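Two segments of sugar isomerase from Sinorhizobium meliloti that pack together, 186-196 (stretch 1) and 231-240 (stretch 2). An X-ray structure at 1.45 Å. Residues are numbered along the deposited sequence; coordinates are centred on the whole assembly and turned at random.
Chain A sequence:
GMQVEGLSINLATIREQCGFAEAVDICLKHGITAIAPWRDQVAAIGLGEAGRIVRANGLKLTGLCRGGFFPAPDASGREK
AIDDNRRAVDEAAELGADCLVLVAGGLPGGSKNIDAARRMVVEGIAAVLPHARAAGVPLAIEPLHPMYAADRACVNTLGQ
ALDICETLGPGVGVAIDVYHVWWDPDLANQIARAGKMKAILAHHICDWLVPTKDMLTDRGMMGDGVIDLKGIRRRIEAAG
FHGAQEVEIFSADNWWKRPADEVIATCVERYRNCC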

# COMPACT_ATOMS: atom_id res chain seq x y z
N ASP A 186 -12.49 -1.84 -0.00
CA ASP A 186 -13.75 -1.11 0.15
C ASP A 186 -13.96 -0.05 -0.95
O ASP A 186 -14.79 0.88 -0.81
N LEU A 187 -13.26 -0.21 -2.07
CA LEU A 187 -13.27 0.82 -3.14
C LEU A 187 -14.66 1.08 -3.68
O LEU A 187 -15.05 2.24 -3.84
N ALA A 188 -15.44 0.03 -3.94
CA ALA A 188 -16.79 0.25 -4.50
C ALA A 188 -17.66 1.10 -3.59
O ALA A 188 -18.30 2.05 -4.04
N ASN A 189 -17.69 0.81 -2.31
CA ASN A 189 -18.51 1.58 -1.38
C ASN A 189 -17.98 3.01 -1.27
O ASN A 189 -18.77 3.95 -1.18
N GLN A 190 -16.67 3.20 -1.28
CA GLN A 190 -16.13 4.55 -1.12
C GLN A 190 -16.31 5.40 -2.36
O GLN A 190 -16.58 6.61 -2.23
N ILE A 191 -16.28 4.80 -3.56
CA ILE A 191 -16.63 5.55 -4.78
C ILE A 191 -18.09 5.99 -4.71
O ILE A 191 -18.40 7.16 -5.03
N ALA A 192 -18.98 5.09 -4.33
CA ALA A 192 -20.41 5.42 -4.20
C ALA A 192 -20.60 6.52 -3.18
O ALA A 192 -21.36 7.47 -3.41
N ARG A 193 -19.89 6.44 -2.05
CA ARG A 193 -19.91 7.46 -1.00
C ARG A 193 -19.44 8.82 -1.52
O ARG A 193 -20.11 9.85 -1.27
N ALA A 194 -18.34 8.84 -2.28
CA ALA A 194 -17.81 10.05 -2.89
C ALA A 194 -18.87 10.72 -3.77
O ALA A 194 -18.99 11.96 -3.79
N GLY A 195 -19.59 9.89 -4.52
CA GLY A 195 -20.63 10.39 -5.42
C GLY A 195 -21.75 11.03 -4.62
O GLY A 195 -22.26 12.11 -5.00
N LYS A 196 -22.18 10.39 -3.55
CA LYS A 196 -23.24 10.96 -2.69
C LYS A 196 -22.84 12.30 -2.06
O LYS A 196 -23.68 13.19 -1.85
N GLY A 231 -14.22 -1.28 -14.90
CA GLY A 231 -15.08 -1.36 -13.73
C GLY A 231 -15.03 -0.14 -12.82
O GLY A 231 -16.05 0.35 -12.34
N ILE A 232 -13.83 0.37 -12.57
CA ILE A 232 -13.68 1.55 -11.75
C ILE A 232 -14.41 2.73 -12.44
O ILE A 232 -15.14 3.48 -11.79
N ARG A 233 -14.19 2.90 -13.75
CA ARG A 233 -14.79 4.03 -14.48
C ARG A 233 -16.30 3.91 -14.45
O ARG A 233 -16.97 4.93 -14.30
N ARG A 234 -16.84 2.70 -14.62
CA ARG A 234 -18.29 2.53 -14.56
C ARG A 234 -18.83 2.94 -13.20
O ARG A 234 -19.89 3.58 -13.08
N ARG A 235 -18.12 2.60 -12.14
CA ARG A 235 -18.52 3.01 -10.82
C ARG A 235 -18.41 4.52 -10.60
O ARG A 235 -19.26 5.12 -9.96
N ILE A 236 -17.36 5.14 -11.13
CA ILE A 236 -17.21 6.60 -11.04
C ILE A 236 -18.35 7.35 -11.79
O ILE A 236 -18.94 8.31 -11.24
N GLU A 237 -18.67 6.86 -12.96
CA GLU A 237 -19.79 7.41 -13.77
C GLU A 237 -21.12 7.20 -13.04
O GLU A 237 -21.95 8.12 -12.99
N ALA A 238 -21.33 6.01 -12.46
CA ALA A 238 -22.56 5.74 -11.68
C ALA A 238 -22.69 6.63 -10.46
O ALA A 238 -23.81 7.02 -10.08
N ALA A 239 -21.55 7.05 -9.92
CA ALA A 239 -21.46 7.95 -8.80
C ALA A 239 -21.67 9.41 -9.19
O ALA A 239 -21.71 10.28 -8.31
N GLY A 240 -21.75 9.69 -10.49
CA GLY A 240 -22.09 11.02 -10.99
C GLY A 240 -20.95 11.87 -11.53
O GLY A 240 -21.12 13.04 -11.84

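What holds the middle of this contact together? Ile191 does, covered by the other stretch more than any other residue. The two helices run in roughly the same direction, 28° apart, and Ile191 points its CA-to-CB bond toward stretch 2 with chi1 m and chi2 t. Ile191 CG2 lies 3.6 Å from Arg235 O and 4.0 Å from Ile236 CG1, so one methyl meets both backbone and side chain. Ile191 CD1 reaches Ile232 CG2 at 4.3 Å. Ile232 and Ile236 share the m, t rotamer, and Leu187, t and p, extends the apolar row, with Leu187 CD2 4.0 Å from Ile232 CD1.

Why can the stretches come so close at Ala239? The CA-to-CB bond of Ala239 also points toward its partner, and the small Ala239 CB fits 3.6 Å from Ile191 O and 4.0 Å from Ile191 CG2. Beside it, Gly195 CA approaches Ala239 O to 3.1 Å. A CB on Gly195 would sit only 2.3 Å from that same Ala239 O, a clash, so the bare glycine backbone permits the approach. Gly240 then leaves helical phi/psi with a positive phi, in a Schellman motif.

How does a charged residue join an apolar contact? The CA-to-CB bond of Arg235 points toward stretch 1, and the side chain stays extended through chi2 and chi3, both t, after chi1 m. Ala188 CB packs over one face of its guanidinium, 3.5 Å from Arg235 NH1.

Where are the polar links? No direct hydrogen bond crosses between the stretches; two waters bridge them instead. Water 1 accepts from Arg235 NH1 at 3.0 Å and donates to Ala188 O at 2.8 Å. Water 2 donates to both Gly195 O, at 2.8 Å, and Ala239 O, at 2.7 Å, joining two carbonyls that cannot bond each other.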

# COMPACT_ATOMS: atom_id res chain seq x y z
CB ASP A 186 -13.84 -0.45 1.51
CG ASP A 186 -15.33 -0.20 1.93
OD1 ASP A 186 -16.24 -0.95 1.49
OD2 ASP A 186 -15.57 0.73 2.68
CB LEU A 187 -12.36 0.43 -4.29
CG LEU A 187 -12.18 1.45 -5.41
CD1 LEU A 187 -11.66 2.81 -4.82
CD2 LEU A 187 -11.30 0.89 -6.53
CB ALA A 188 -17.49 -1.08 -4.76
CB ASN A 189 -18.52 0.98 0.02
CG ASN A 189 -19.45 -0.23 0.16
OD1 ASN A 189 -20.47 -0.35 -0.56
ND2 ASN A 189 -19.13 -1.10 1.12
CB GLN A 190 -14.66 4.49 -0.68
CG GLN A 190 -14.50 3.81 0.71
CD GLN A 190 -15.21 4.53 1.82
OE1 GLN A 190 -15.34 5.77 1.83
NE2 GLN A 190 -15.71 3.76 2.78
CB ILE A 191 -16.37 4.75 -6.04
CG1 ILE A 191 -14.86 4.56 -6.26
CG2 ILE A 191 -16.93 5.45 -7.30
CD1 ILE A 191 -14.49 3.61 -7.43
CB ALA A 192 -21.21 4.18 -3.83
CB ARG A 193 -19.04 7.04 0.18
CG ARG A 193 -19.01 8.02 1.33
CD ARG A 193 -18.06 7.53 2.39
NE ARG A 193 -17.79 8.53 3.37
CZ ARG A 193 -16.66 8.68 4.06
NH1 ARG A 193 -15.66 7.82 3.91
NH2 ARG A 193 -16.58 9.66 4.94
CB ALA A 194 -16.56 9.75 -3.72
CB LYS A 196 -23.65 10.01 -1.56
CG LYS A 196 -24.30 8.71 -2.01
CD LYS A 196 -24.50 7.81 -0.77
CE LYS A 196 -24.86 6.38 -1.09
NZ LYS A 196 -25.19 5.67 0.19
CB ILE A 232 -12.19 1.88 -11.49
CG1 ILE A 232 -11.56 0.80 -10.56
CG2 ILE A 232 -12.02 3.29 -10.91
CD1 ILE A 232 -10.05 0.96 -10.36
CB ARG A 233 -14.30 4.14 -15.89
CG ARG A 233 -14.95 5.30 -16.68
CD ARG A 233 -14.55 6.67 -16.16
NE ARG A 233 -15.32 7.73 -16.83
CZ ARG A 233 -15.12 9.03 -16.63
NH1 ARG A 233 -14.19 9.46 -15.79
NH2 ARG A 233 -15.89 9.92 -17.27
CB ARG A 234 -18.72 1.08 -14.87
CG ARG A 234 -18.56 0.66 -16.32
CD ARG A 234 -19.29 -0.69 -16.60
NE ARG A 234 -19.23 -1.59 -15.43
CZ ARG A 234 -18.36 -2.60 -15.23
NH1 ARG A 234 -17.44 -2.92 -16.15
NH2 ARG A 234 -18.42 -3.30 -14.11
CB ARG A 235 -17.70 2.26 -9.76
CG ARG A 235 -18.05 0.77 -9.69
CD ARG A 235 -17.22 0.10 -8.66
NE ARG A 235 -17.52 -1.33 -8.57
CZ ARG A 235 -18.61 -1.85 -8.03
NH1 ARG A 235 -19.59 -1.07 -7.54
NH2 ARG A 235 -18.74 -3.19 -8.00
CB ILE A 236 -15.79 7.03 -11.50
CG1 ILE A 236 -14.74 6.62 -10.43
CG2 ILE A 236 -15.73 8.52 -11.74
CD1 ILE A 236 -13.28 6.82 -10.90
CB GLU A 237 -19.79 6.79 -15.15
CG GLU A 237 -18.66 7.32 -16.04
CD GLU A 237 -18.57 6.65 -17.38
OE1 GLU A 237 -19.40 5.75 -17.65
OE2 GLU A 237 -17.66 6.96 -18.17
CB ALA A 238 -22.68 4.27 -11.30
CB ALA A 239 -20.08 7.80 -8.10
O HOH W 1 -19.38 1.83 -6.65
O HOH W 2 -21.63 12.86 -7.57